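Local coordinates for filamentation induced by cAMP protein Fic (PDB 4RGL) that belongs to the largely helical Fic/DOC family and carries a C-terminal domain of the helix-turn-helix clan, its own activity not being established, at residues A[60-64]-A[84-88]; A[112-117]-A[187-192]. All blocks are in the same frame, centred on the assembly; numbering follows the deposited sequence.

Interaction 1 of 2, residues A[60-64]-A[84-88]; sequences ENNTL and EIQEV
The carboxylate of Glu84, on helix 82-95, meets Asn62 and Thr63 in the loop that leaves helix 42-59. That helix ends in a Schellman motif, with Asn61 at C-prime on positive phi, and the sequence from Ser56 to Asn61 fits the (S/T)xxxE(G/N) pattern of inhibitory helices in Fic proteins, consistent with such a role. Two donors of Thr63 grip the carboxylate. The hydroxyl Thr63 OG1 donates to the syn lone pair of Glu84 OE1 at 2.7 Å, while the backbone N of Thr63 reaches Glu84 OE2 at 2.9 Å from above the carboxylate plane. The two side chains cross at about a right angle. Against Asn62 the same carboxylate lies nearly flat: amide and carboxylate planes are 15° apart and stacked, with Asn62 OD1 3.7 Å from Glu84 CD.

Asn62 works from both ends of its amide. Asn62 OD1 accepts from the backbone N of Leu64 at 3.0 Å, which makes an Asx turn. With CG anti to the backbone N (chi1 -172°), Asn62 ND2 is carried to the helix, where it donates to Glu87 OE1 at 3.1 Å. Glu87 OE1 lies close to the amide plane of Asn62; the carboxylate is turned 64° against the amide, and ND2 approaches OE1 from above the carboxylate plane. A weak bond from ND2 to the main-chain Glu84 O supplements this grip. Helix 66-74 covers Ile85 and Val88; on the apolar side of the contact Leu64 CD1 lies 3.7 Å from Val88 CG2.

Interaction 2 of 2, residues A[112-117]-A[187-192]; sequences AHELLM and DGNGRM
His113 NE2 donates to Asp187 O at 3.0 Å; Asp187 O lies in the plane of the imidazole, and NE2 is tilted 19° from the carbonyl plane. CG of His113 is anti to the backbone N (chi1 -177°), which swings the ring off helix 106-117 toward the loop before helix 189-202. Because ND1 is bonded to Gly125 N and Phe185 stacks on the ring, the imidazole is fixed in rotation as well as in position; CG of Met117, a selenomethionine, adds cover over one face.

Asp187 to Arg191 belong to the HPFxDGNGR signature of the Fic family; the bond from His113 holds its main chain just before the N-cap, Gly188. Beside this bond the helices pack through apolar groups. Selenomethionine Met192 is bent at chi2 and chi3, Met192 SE lying 3.8 Å from Leu116 CD2 and at the edge of the His113 ring, 84° off the normal; Met192 CE reaches Ala112 CB at 3.9 Å. Leu116 CD2 also touches Arg191 CB. Met117 crosses Arg191 at about a right angle, Met117 SE over one face of the guanidinium, 3.8 Å from Arg191 NH2.

How the interactions relate
Interactions 1 and 2 follow in series along the chain, their centres 13 Å apart, and helix 106-117 is the next helix after helix 82-95. They meet where Glu60 packs on the Fic signature: Glu60 OE2 lies 3.4 Å from Gly190 CA and is salt-bridged to Arg194, as the inhibitory glutamate is in related Fic proteins. Glu87, which holds Asn62 in interaction 1, also lies near Arg191 of interaction 2, Glu87 OE1 to Arg191 NH1 being 3.7 Å, a long and weak ion pair rather than a salt bridge. Unknown-ligand atoms, probably from the crystallisation liquor, are hydrogen-bonded by Glu60 and Asn61 on one side and by Asp187, Gly188, Asn189 and Arg191 on the other, which may mark a pocket.

Interaction 1 of 2, residues A[60-64]-A[84-88]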
loop_
_atom_site.group_PDB
_atom_site.type_symbol
_atom_site.label_atom_id
_atom_site.label_comp_id
_atom_site.label_asym_id
_atom_site.label_seq_id
_atom_site.Cartn_x
_atom_site.Cartn_y
_atom_site.Cartn_z
ATOM N N GLU A 60 11.683 3.689 9.460
ATOM C CA GLU A 60 11.911 4.104 10.839
ATOM C C GLU A 60 12.543 2.946 11.658
ATOM O O GLU A 60 12.321 2.837 12.868
ATOM C CB GLU A 60 10.605 4.599 11.485
ATOM C CG GLU A 60 9.951 5.757 10.727
ATOM C CD GLU A 60 10.800 7.012 10.552
ATOM O OE1 GLU A 60 11.759 7.206 11.337
ATOM O OE2 GLU A 60 10.454 7.837 9.676
ATOM N N ASN A 61 13.361 2.109 10.980
ATOM C CA ASN A 61 14.213 1.089 11.597
ATOM C C ASN A 61 13.396 -0.074 12.239
ATOM O O ASN A 61 13.907 -0.752 13.134
ATOM C CB ASN A 61 15.141 1.723 12.646
ATOM C CG ASN A 61 16.029 2.813 12.078
ATOM O OD1 ASN A 61 16.497 2.741 10.927
ATOM N ND2 ASN A 61 16.308 3.829 12.884
ATOM N N ASN A 62 12.213 -0.394 11.679
ATOM C CA ASN A 62 11.475 -1.596 12.095
ATOM C C ASN A 62 12.034 -2.803 11.337
ATOM O O ASN A 62 12.115 -2.775 10.106
ATOM C CB ASN A 62 9.967 -1.428 11.859
ATOM C CG ASN A 62 9.121 -2.535 12.443
ATOM O OD1 ASN A 62 9.283 -3.713 12.120
ATOM N ND2 ASN A 62 8.106 -2.159 13.203
ATOM N N THR A 63 12.525 -3.806 12.068
ATOM C CA THR A 63 13.295 -4.905 11.476
ATOM C C THR A 63 12.385 -6.034 10.887
ATOM O O THR A 63 12.912 -7.001 10.319
ATOM C CB THR A 63 14.252 -5.495 12.516
ATOM O OG1 THR A 63 13.491 -6.098 13.565
ATOM C CG2 THR A 63 15.214 -4.449 13.090
ATOM N N LEU A 64 11.046 -5.910 11.015
ATOM C CA LEU A 64 10.137 -6.937 10.488
ATOM C C LEU A 64 10.166 -6.969 8.955
ATOM O O LEU A 64 10.250 -5.915 8.308
ATOM C CB LEU A 64 8.707 -6.709 10.982
ATOM C CG LEU A 64 8.475 -6.969 12.474
ATOM C CD1 LEU A 64 7.137 -6.454 12.905
ATOM C CD2 LEU A 64 8.604 -8.442 12.801
ATOM N N GLU A 84 7.570 -4.070 17.921
ATOM C CA GLU A 84 7.554 -3.974 16.459
ATOM C C GLU A 84 6.256 -4.535 15.889
ATOM O O GLU A 84 5.728 -3.996 14.918
ATOM C CB GLU A 84 8.756 -4.706 15.848
ATOM C CG GLU A 84 10.068 -3.958 15.992
ATOM C CD GLU A 84 11.213 -4.552 15.191
ATOM O OE1 GLU A 84 11.138 -5.753 14.842
ATOM O OE2 GLU A 84 12.191 -3.817 14.921
ATOM N N ILE A 85 5.745 -5.625 16.486
ATOM C CA ILE A 85 4.502 -6.254 16.037
ATOM C C ILE A 85 3.301 -5.313 16.331
ATOM O O ILE A 85 2.399 -5.195 15.498
ATOM C CB ILE A 85 4.320 -7.657 16.703
ATOM C CG1 ILE A 85 5.524 -8.589 16.363
ATOM C CG2 ILE A 85 2.999 -8.296 16.274
ATOM C CD1 ILE A 85 5.546 -9.932 17.139
ATOM N N GLN A 86 3.342 -4.585 17.476
ATOM C CA GLN A 86 2.279 -3.637 17.813
ATOM C C GLN A 86 2.337 -2.404 16.933
ATOM O O GLN A 86 1.295 -1.807 16.658
ATOM C CB GLN A 86 2.335 -3.233 19.277
ATOM C CG GLN A 86 1.294 -3.963 20.130
ATOM C CD GLN A 86 -0.127 -3.766 19.612
ATOM O OE1 GLN A 86 -0.876 -4.726 19.408
ATOM N NE2 GLN A 86 -0.512 -2.523 19.369
ATOM N N GLU A 87 3.544 -2.019 16.465
ATOM C CA GLU A 87 3.671 -0.924 15.508
ATOM C C GLU A 87 2.894 -1.254 14.236
ATOM O O GLU A 87 2.156 -0.409 13.730
ATOM C CB GLU A 87 5.151 -0.639 15.177
ATOM C CG GLU A 87 5.918 0.041 16.299
ATOM C CD GLU A 87 7.308 0.526 15.919
ATOM O OE1 GLU A 87 7.643 0.489 14.712
ATOM O OE2 GLU A 87 8.031 1.014 16.818
ATOM N N VAL A 88 2.987 -2.532 13.774
ATOM C CA VAL A 88 2.292 -3.009 12.571
ATOM C C VAL A 88 0.770 -3.007 12.796
ATOM O O VAL A 88 0.026 -2.505 11.954
ATOM C CB VAL A 88 2.791 -4.422 12.153
ATOM C CG1 VAL A 88 1.987 -4.961 10.974
ATOM C CG2 VAL A 88 4.281 -4.401 11.829
#

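Interaction 2 of 2, residues A[112-117]-A[187-192]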
loop_
_atom_site.group_PDB
_atom_site.type_symbol
_atom_site.label_atom_id
_atom_site.label_comp_id
_atom_site.label_asym_id
_atom_site.label_seq_id
_atom_site.Cartn_x
_atom_site.Cartn_y
_atom_site.Cartn_z
ATOM N N ALA A 112 -5.577 10.357 14.092
ATOM C CA ALA A 112 -4.704 9.430 13.376
ATOM C C ALA A 112 -3.462 9.101 14.201
ATOM O O ALA A 112 -3.079 7.931 14.300
ATOM C CB ALA A 112 -4.297 10.025 12.036
ATOM N N HIS A 113 -2.837 10.132 14.809
ATOM C CA HIS A 113 -1.645 9.945 15.637
ATOM C C HIS A 113 -1.964 9.057 16.854
ATOM O O HIS A 113 -1.137 8.216 17.239
ATOM C CB HIS A 113 -1.086 11.294 16.089
ATOM C CG HIS A 113 0.171 11.180 16.887
ATOM N ND1 HIS A 113 0.165 11.310 18.263
ATOM C CD2 HIS A 113 1.426 10.870 16.482
ATOM C CE1 HIS A 113 1.415 11.116 18.645
ATOM N NE2 HIS A 113 2.209 10.847 17.605
ATOM N N GLU A 114 -3.196 9.201 17.418
ATOM C CA GLU A 114 -3.668 8.372 18.524
ATOM C C GLU A 114 -3.701 6.882 18.117
ATOM O O GLU A 114 -3.126 6.049 18.815
ATOM C CB GLU A 114 -5.070 8.846 19.000
ATOM C CG GLU A 114 -5.942 7.755 19.638
ATOM C CD GLU A 114 -5.370 7.054 20.860
ATOM O OE1 GLU A 114 -4.448 7.612 21.498
ATOM O OE2 GLU A 114 -5.857 5.950 21.185
ATOM N N LEU A 115 -4.339 6.558 16.977
ATOM C CA LEU A 115 -4.440 5.171 16.509
ATOM C C LEU A 115 -3.075 4.585 16.215
ATOM O O LEU A 115 -2.851 3.397 16.459
ATOM C CB LEU A 115 -5.310 5.089 15.255
ATOM C CG LEU A 115 -6.797 5.256 15.469
ATOM C CD1 LEU A 115 -7.513 5.401 14.148
ATOM C CD2 LEU A 115 -7.365 4.094 16.247
ATOM N N LEU A 116 -2.160 5.410 15.679
ATOM C CA LEU A 116 -0.836 4.971 15.268
ATOM C C LEU A 116 0.079 4.719 16.474
ATOM O O LEU A 116 0.911 3.815 16.426
ATOM C CB LEU A 116 -0.203 6.030 14.339
ATOM C CG LEU A 116 1.165 5.681 13.736
ATOM C CD1 LEU A 116 1.033 4.602 12.662
ATOM C CD2 LEU A 116 1.816 6.904 13.149
HETATM N N MSE A 117 -0.046 5.533 17.534
HETATM C CA MSE A 117 0.898 5.459 18.662
HETATM C C MSE A 117 0.261 4.849 19.939
HETATM O O MSE A 117 0.950 4.719 20.955
HETATM C CB MSE A 117 1.459 6.861 18.990
HETATM C CG MSE A 117 2.157 7.539 17.804
HETATM SE SE MSE A 117 3.545 6.444 16.989
HETATM C CE MSE A 117 4.696 6.238 18.457
ATOM N N ASP A 187 6.611 11.464 18.841
ATOM C CA ASP A 187 7.081 10.288 18.097
ATOM C C ASP A 187 6.233 10.055 16.859
ATOM O O ASP A 187 5.081 10.483 16.811
ATOM C CB ASP A 187 7.051 9.021 18.994
ATOM C CG ASP A 187 7.908 9.111 20.239
ATOM O OD1 ASP A 187 7.388 9.556 21.285
ATOM O OD2 ASP A 187 9.073 8.642 20.196
ATOM N N GLY A 188 6.786 9.317 15.895
ATOM C CA GLY A 188 6.058 8.883 14.706
ATOM C C GLY A 188 5.805 9.960 13.667
ATOM O O GLY A 188 4.892 9.822 12.847
ATOM N N ASN A 189 6.642 11.017 13.648
ATOM C CA ASN A 189 6.468 12.126 12.696
ATOM C C ASN A 189 6.706 11.659 11.268
ATOM O O ASN A 189 5.959 12.039 10.363
ATOM C CB ASN A 189 7.390 13.286 13.036
ATOM C CG ASN A 189 7.022 13.963 14.330
ATOM O OD1 ASN A 189 6.017 14.684 14.418
ATOM N ND2 ASN A 189 7.789 13.694 15.384
ATOM N N GLY A 190 7.702 10.794 11.081
ATOM C CA GLY A 190 7.994 10.211 9.776
ATOM C C GLY A 190 6.809 9.452 9.213
ATOM O O GLY A 190 6.319 9.771 8.126
ATOM N N ARG A 191 6.286 8.510 9.994
ATOM C CA ARG A 191 5.128 7.692 9.625
ATOM C C ARG A 191 3.861 8.559 9.405
ATOM O O ARG A 191 3.058 8.251 8.519
ATOM C CB ARG A 191 4.868 6.641 10.703
ATOM C CG ARG A 191 5.948 5.563 10.758
ATOM C CD ARG A 191 5.801 4.686 11.979
ATOM N NE ARG A 191 6.367 5.313 13.171
ATOM C CZ ARG A 191 6.295 4.786 14.388
ATOM N NH1 ARG A 191 5.639 3.650 14.587
ATOM N NH2 ARG A 191 6.848 5.408 15.420
HETATM N N MSE A 192 3.694 9.657 10.210
HETATM C CA MSE A 192 2.559 10.594 10.054
HETATM C C MSE A 192 2.690 11.413 8.768
HETATM O O MSE A 192 1.678 11.806 8.175
HETATM C CB MSE A 192 2.456 11.538 11.260
HETATM C CG MSE A 192 1.919 10.868 12.516
HETATM SE SE MSE A 192 0.134 10.142 12.275
HETATM C CE MSE A 192 -0.829 11.773 11.960
#